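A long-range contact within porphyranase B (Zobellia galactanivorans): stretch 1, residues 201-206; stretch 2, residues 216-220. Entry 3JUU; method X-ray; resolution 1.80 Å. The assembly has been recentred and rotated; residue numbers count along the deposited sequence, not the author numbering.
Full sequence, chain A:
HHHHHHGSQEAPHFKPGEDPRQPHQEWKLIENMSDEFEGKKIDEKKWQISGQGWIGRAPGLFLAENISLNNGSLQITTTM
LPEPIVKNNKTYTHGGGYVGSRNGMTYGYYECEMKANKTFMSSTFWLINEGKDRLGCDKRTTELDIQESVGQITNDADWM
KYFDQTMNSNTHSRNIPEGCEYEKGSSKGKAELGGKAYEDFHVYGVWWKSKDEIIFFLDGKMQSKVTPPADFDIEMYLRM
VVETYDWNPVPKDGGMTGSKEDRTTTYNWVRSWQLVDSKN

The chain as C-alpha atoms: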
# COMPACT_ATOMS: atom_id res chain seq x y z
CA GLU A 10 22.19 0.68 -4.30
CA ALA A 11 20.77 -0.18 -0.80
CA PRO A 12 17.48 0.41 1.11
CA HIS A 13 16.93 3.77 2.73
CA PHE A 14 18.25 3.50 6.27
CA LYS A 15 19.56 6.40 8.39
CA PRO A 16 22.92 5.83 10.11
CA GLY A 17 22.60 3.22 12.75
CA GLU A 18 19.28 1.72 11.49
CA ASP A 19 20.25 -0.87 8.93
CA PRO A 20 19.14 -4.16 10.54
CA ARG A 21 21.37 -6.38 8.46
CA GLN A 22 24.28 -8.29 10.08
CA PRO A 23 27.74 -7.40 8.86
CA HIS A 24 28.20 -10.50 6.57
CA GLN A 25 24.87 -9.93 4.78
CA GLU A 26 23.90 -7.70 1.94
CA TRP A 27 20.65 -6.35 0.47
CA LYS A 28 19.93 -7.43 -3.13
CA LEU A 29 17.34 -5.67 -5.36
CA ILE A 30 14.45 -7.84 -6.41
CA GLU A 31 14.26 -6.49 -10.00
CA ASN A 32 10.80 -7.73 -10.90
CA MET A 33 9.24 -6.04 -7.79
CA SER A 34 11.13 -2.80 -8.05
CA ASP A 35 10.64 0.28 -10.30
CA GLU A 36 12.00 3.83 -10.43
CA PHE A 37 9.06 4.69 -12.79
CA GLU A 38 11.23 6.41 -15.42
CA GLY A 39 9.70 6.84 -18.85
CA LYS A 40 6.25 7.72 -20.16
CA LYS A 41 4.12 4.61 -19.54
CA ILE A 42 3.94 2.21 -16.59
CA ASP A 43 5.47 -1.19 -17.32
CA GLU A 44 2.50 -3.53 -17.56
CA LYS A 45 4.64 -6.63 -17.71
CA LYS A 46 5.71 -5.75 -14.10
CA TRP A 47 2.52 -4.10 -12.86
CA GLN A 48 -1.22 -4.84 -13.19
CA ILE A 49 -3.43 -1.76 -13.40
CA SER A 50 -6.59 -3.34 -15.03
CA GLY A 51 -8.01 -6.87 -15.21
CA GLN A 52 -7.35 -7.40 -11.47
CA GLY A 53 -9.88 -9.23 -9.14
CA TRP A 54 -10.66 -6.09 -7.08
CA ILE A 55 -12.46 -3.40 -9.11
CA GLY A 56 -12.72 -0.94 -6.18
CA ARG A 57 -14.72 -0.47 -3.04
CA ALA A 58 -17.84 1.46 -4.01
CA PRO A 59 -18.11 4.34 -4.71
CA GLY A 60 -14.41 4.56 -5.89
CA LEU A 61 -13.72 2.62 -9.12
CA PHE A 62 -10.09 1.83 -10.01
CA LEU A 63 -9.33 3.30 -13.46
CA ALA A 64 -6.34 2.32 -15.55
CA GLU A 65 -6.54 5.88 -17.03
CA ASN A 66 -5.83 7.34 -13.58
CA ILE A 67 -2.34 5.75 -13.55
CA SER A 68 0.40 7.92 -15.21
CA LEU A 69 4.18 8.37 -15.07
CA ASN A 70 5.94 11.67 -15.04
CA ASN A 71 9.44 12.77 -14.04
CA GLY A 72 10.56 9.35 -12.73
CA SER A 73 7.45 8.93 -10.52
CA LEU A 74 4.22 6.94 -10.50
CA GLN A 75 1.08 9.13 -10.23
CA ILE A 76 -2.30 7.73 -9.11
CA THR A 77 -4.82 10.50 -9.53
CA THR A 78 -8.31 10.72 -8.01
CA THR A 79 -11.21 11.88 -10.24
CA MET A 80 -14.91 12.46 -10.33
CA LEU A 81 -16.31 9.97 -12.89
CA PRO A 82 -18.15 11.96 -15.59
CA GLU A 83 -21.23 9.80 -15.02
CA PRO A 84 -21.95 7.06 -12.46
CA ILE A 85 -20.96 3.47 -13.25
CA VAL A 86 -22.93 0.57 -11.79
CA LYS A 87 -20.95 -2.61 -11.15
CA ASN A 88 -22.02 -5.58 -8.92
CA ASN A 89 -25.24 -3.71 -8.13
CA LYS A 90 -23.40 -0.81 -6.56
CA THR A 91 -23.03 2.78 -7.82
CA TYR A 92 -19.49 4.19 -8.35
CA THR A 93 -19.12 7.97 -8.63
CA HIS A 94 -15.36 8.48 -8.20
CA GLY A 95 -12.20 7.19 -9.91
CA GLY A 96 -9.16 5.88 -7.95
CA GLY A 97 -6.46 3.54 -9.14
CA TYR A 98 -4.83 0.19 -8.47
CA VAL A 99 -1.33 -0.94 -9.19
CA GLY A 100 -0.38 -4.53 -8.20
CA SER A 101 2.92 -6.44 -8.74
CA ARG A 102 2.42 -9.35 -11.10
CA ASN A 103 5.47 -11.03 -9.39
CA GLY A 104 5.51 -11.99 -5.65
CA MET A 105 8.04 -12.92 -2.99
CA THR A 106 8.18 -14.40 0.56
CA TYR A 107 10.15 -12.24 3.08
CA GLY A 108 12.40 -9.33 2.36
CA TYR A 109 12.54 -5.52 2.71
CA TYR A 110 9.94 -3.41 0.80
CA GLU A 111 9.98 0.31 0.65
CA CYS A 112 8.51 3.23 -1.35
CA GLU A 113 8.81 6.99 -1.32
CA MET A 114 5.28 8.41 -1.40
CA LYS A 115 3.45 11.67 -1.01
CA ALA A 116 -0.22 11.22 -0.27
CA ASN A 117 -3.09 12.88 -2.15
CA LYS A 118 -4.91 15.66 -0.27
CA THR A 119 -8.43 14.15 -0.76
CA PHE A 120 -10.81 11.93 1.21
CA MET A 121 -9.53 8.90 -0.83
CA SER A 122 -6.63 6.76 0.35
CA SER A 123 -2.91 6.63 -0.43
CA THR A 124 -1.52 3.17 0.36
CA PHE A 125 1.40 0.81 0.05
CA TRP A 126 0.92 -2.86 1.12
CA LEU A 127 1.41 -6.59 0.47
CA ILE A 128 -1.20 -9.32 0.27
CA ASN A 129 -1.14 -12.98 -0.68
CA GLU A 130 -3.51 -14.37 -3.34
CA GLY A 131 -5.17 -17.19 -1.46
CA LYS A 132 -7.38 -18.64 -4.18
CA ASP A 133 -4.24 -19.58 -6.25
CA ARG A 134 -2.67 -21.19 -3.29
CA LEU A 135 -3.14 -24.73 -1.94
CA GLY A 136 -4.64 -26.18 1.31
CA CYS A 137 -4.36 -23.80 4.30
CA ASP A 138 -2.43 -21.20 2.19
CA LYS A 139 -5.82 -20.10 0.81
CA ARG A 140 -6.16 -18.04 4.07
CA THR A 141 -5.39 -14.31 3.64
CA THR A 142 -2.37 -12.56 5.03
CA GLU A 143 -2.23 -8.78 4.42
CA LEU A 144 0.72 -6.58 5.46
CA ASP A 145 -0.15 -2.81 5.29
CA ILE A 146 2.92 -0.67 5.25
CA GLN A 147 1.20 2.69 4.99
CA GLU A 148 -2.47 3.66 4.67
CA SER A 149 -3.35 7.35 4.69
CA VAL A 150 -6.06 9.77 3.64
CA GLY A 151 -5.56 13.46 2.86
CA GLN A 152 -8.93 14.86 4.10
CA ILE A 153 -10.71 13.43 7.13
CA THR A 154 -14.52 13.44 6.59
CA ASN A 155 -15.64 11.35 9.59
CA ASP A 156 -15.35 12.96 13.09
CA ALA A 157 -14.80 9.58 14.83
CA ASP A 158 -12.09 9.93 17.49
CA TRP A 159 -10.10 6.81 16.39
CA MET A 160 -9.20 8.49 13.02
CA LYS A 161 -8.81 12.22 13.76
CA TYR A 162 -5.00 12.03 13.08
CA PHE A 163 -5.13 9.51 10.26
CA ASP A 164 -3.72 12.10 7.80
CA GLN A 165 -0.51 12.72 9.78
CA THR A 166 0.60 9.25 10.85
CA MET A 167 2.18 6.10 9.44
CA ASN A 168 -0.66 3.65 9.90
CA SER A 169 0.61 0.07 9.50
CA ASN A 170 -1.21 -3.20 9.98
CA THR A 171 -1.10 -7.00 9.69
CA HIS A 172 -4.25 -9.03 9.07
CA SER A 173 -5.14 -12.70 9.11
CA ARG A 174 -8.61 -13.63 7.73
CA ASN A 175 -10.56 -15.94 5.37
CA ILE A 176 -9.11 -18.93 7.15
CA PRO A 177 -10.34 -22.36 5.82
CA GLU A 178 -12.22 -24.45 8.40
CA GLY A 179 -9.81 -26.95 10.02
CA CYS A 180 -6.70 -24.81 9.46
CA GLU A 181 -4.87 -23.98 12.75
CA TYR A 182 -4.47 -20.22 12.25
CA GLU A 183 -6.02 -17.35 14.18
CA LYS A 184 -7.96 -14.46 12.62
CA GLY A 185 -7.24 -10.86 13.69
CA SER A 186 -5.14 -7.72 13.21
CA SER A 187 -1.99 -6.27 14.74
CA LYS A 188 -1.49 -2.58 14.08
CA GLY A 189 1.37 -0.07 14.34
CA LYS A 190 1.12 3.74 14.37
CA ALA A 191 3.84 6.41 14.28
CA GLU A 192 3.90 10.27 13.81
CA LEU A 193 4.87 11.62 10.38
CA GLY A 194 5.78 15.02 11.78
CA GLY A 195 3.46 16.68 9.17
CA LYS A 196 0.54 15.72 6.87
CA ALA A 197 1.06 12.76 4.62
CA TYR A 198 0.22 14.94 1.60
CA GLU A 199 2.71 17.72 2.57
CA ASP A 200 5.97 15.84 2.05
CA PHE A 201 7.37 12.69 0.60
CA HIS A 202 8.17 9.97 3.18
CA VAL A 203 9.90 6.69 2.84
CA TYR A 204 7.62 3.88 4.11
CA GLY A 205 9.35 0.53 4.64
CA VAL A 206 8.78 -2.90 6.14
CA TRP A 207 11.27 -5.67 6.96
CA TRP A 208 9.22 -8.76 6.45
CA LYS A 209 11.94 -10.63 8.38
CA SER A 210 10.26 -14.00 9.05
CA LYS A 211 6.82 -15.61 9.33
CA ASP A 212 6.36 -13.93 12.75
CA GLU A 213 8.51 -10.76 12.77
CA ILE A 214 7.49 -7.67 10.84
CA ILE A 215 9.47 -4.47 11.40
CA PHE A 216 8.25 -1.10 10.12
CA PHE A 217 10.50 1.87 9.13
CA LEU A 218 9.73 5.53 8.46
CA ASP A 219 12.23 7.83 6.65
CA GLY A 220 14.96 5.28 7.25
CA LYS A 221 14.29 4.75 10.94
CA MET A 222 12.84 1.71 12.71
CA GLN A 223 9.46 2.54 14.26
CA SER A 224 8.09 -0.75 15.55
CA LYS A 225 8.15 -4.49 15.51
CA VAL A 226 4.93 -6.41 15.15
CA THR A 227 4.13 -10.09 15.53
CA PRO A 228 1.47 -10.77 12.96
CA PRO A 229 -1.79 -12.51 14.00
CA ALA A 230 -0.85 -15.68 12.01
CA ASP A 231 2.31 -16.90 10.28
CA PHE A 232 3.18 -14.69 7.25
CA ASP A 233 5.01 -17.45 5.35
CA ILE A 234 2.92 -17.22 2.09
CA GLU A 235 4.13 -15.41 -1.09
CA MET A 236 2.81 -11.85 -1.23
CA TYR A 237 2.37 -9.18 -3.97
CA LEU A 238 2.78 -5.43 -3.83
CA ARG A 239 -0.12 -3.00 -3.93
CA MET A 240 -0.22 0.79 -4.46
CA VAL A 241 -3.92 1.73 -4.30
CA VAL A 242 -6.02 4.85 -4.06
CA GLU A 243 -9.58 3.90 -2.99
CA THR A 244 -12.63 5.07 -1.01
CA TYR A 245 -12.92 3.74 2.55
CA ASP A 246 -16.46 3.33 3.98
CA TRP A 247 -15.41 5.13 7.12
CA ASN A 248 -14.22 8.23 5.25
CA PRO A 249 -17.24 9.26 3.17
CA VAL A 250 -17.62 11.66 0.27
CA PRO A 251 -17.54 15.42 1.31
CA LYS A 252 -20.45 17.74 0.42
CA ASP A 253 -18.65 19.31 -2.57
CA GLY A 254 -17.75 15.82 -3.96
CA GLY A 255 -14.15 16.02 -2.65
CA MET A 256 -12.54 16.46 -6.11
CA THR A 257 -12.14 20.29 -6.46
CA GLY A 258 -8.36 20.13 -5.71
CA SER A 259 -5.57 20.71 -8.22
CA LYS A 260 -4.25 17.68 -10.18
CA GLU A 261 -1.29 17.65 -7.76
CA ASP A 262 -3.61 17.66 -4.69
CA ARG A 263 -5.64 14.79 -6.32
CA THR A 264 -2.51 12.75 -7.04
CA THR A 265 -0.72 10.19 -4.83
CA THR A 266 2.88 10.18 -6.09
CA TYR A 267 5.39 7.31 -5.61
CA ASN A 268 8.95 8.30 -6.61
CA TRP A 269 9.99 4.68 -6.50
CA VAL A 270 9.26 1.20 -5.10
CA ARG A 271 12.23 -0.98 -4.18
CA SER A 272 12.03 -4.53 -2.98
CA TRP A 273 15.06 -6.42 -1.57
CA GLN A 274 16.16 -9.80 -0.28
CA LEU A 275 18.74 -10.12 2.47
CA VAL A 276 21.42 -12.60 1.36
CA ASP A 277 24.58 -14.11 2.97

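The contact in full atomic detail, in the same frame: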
# COMPACT_ATOMS: atom_id res chain seq x y z
N PHE A 201 7.06 14.09 0.81
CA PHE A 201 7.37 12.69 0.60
C PHE A 201 7.88 12.04 1.92
O PHE A 201 8.55 12.69 2.71
CB PHE A 201 8.42 12.48 -0.49
CG PHE A 201 7.88 12.69 -1.87
CD1 PHE A 201 7.26 11.64 -2.53
CD2 PHE A 201 7.93 13.95 -2.46
CE1 PHE A 201 6.69 11.80 -3.82
CE2 PHE A 201 7.38 14.14 -3.75
CZ PHE A 201 6.75 13.06 -4.41
N HIS A 202 7.55 10.76 2.10
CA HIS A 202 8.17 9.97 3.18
C HIS A 202 8.56 8.64 2.59
O HIS A 202 7.98 8.17 1.60
CB HIS A 202 7.16 9.81 4.38
CG HIS A 202 6.90 11.08 5.13
ND1 HIS A 202 7.72 11.53 6.16
CD2 HIS A 202 5.93 12.03 4.98
CE1 HIS A 202 7.22 12.67 6.64
NE2 HIS A 202 6.15 12.99 5.93
N VAL A 203 9.54 8.01 3.23
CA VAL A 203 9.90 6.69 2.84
C VAL A 203 9.22 5.69 3.78
O VAL A 203 9.52 5.68 4.95
CB VAL A 203 11.41 6.47 2.82
CG1 VAL A 203 11.69 4.99 2.46
CG2 VAL A 203 12.08 7.38 1.71
N TYR A 204 8.33 4.85 3.26
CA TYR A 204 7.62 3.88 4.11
C TYR A 204 8.22 2.52 3.80
O TYR A 204 8.23 2.09 2.64
CB TYR A 204 6.12 3.88 3.71
CG TYR A 204 5.45 5.22 3.92
CD1 TYR A 204 5.14 5.65 5.24
CD2 TYR A 204 5.14 6.09 2.84
CE1 TYR A 204 4.55 6.90 5.49
CE2 TYR A 204 4.55 7.35 3.08
CZ TYR A 204 4.26 7.75 4.40
OH TYR A 204 3.59 8.94 4.66
N GLY A 205 8.65 1.79 4.85
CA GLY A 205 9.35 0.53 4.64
C GLY A 205 8.89 -0.54 5.63
O GLY A 205 8.44 -0.23 6.72
N VAL A 206 9.01 -1.78 5.22
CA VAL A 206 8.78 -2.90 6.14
C VAL A 206 9.88 -3.93 5.91
O VAL A 206 10.17 -4.35 4.76
CB VAL A 206 7.39 -3.53 5.97
CG1 VAL A 206 7.21 -4.16 4.53
CG2 VAL A 206 7.14 -4.58 7.10
N PHE A 216 8.64 -2.25 11.00
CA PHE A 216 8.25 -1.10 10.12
C PHE A 216 9.25 0.03 10.25
O PHE A 216 9.73 0.31 11.37
CB PHE A 216 6.85 -0.58 10.52
CG PHE A 216 5.75 -1.55 10.17
CD1 PHE A 216 5.36 -1.71 8.82
CD2 PHE A 216 5.12 -2.30 11.17
CE1 PHE A 216 4.41 -2.68 8.48
CE2 PHE A 216 4.09 -3.21 10.85
CZ PHE A 216 3.74 -3.37 9.49
N PHE A 217 9.54 0.73 9.14
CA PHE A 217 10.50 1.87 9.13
C PHE A 217 9.83 3.06 8.49
O PHE A 217 9.04 2.94 7.51
CB PHE A 217 11.68 1.52 8.21
CG PHE A 217 12.64 0.57 8.84
CD1 PHE A 217 13.82 1.05 9.36
CD2 PHE A 217 12.29 -0.83 8.96
CE1 PHE A 217 14.72 0.19 10.00
CE2 PHE A 217 13.23 -1.72 9.56
CZ PHE A 217 14.41 -1.16 10.11
N LEU A 218 10.19 4.21 9.00
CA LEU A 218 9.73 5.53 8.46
C LEU A 218 10.92 6.43 8.26
O LEU A 218 11.70 6.64 9.21
CB LEU A 218 8.70 6.21 9.42
CG LEU A 218 8.26 7.62 9.05
CD1 LEU A 218 7.59 7.61 7.57
CD2 LEU A 218 7.37 8.26 10.18
N ASP A 219 11.12 6.89 7.00
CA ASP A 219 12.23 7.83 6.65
C ASP A 219 13.56 7.26 7.15
O ASP A 219 14.37 7.97 7.75
CB ASP A 219 11.94 9.20 7.24
CG ASP A 219 10.65 9.78 6.68
OD1 ASP A 219 10.44 9.49 5.46
OD2 ASP A 219 9.94 10.48 7.42
N GLY A 220 13.69 5.94 6.98
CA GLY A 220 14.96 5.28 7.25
C GLY A 220 15.20 4.97 8.68
O GLY A 220 16.33 4.62 9.08
O HOH W 1 11.85 3.97 5.76

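Residues 202-206 and 216-218 are neighbouring strands whose N-to-C directions differ by 165°, so they run antiparallel, with axes approaching to 4.5 Å. The register follows from the CA pairs: Tyr204 lies across from Leu218, Gly205 from Phe217 and Val206 from Phe216. Only the Gly205-Phe217 pair is of the hydrogen-bonded type, and it makes both expected bonds, Gly205 N to Phe217 O at 2.9 Å (N-H...O 153°) and Phe217 N to Gly205 O at 2.8 Å (172°). The carbonyls also receive weaker contacts from the intervening residues: Phe216 CA lies 3.5 Å from Gly205 O, and Leu218 CA lies 3.5 Å from Val203 O.

Where the second strand ends, the ladder is continued partly by a side chain. Asp219 N donates to Val203 O at 2.9 Å (168°), but the return bond from Val203 N goes to the carboxylate, Asp219 OD1, at 2.8 Å (163°). Asp219 has phi/psi of 53/40, so its backbone has left the extended conformation. Its CA-to-CB bond points sideways, yet chi1 of -61° (m) and chi2 of -35° bring its carboxylate nearer the first strand. Its second oxygen, Asp219 OD2, accepts from His202 ND1 at 2.8 Å (166°). His202, with chi1 -70° (m) and chi2 -85°, presents ND1 to this oxygen, which sits near the ring plane, as an in-plane nitrogen donor requires. One short acidic side chain thus serves a backbone NH and an imidazole through separate oxygens. Asp219 has more area covered by the opposing stretch, 61 Å², than any other residue here.

A water extends this turn: it donates to Val203 O at 3.0 Å and accepts from Gly220 N at 3.0 Å. Gly220 has phi 82°, a positive value that favours glycine.

The side chains of Tyr204, Val206, Phe216 and Leu218 share one face of the sheet. Leu218, chi1 174° (t) and chi2 58° (p), carries its end nearer the first strand than its CA-to-CB bond alone would suggest. Leu218 CD1 packs 3.8 Å from Tyr204 CE1 and 3.9 Å from His202 CB. With chi1 -62° (m) and chi2 -73°, the Tyr204 ring places CE1 beside that methyl. Farther along, Val206 at chi1 63° (p) places CG2 3.6 Å from Phe216 CE1; Phe216 has chi1 -70° (m) and chi2 -74°. These apolar groups suit a buried face, and the Tyr204-Leu218 and Val206-Phe216 contacts join residues paired across the strands.

Phe217 points to the other face, with chi1 -77° (m) and chi2 -102°. Gly205, its partner, has no side chain, and an ideal CB there would lie 3.6 Å from Phe217 CB. Gly205 O lies at the edge of the Phe217 ring, near its plane. Even without a side chain, Gly205 has 51 Å² covered, within a total of 405 Å² buried between the stretches.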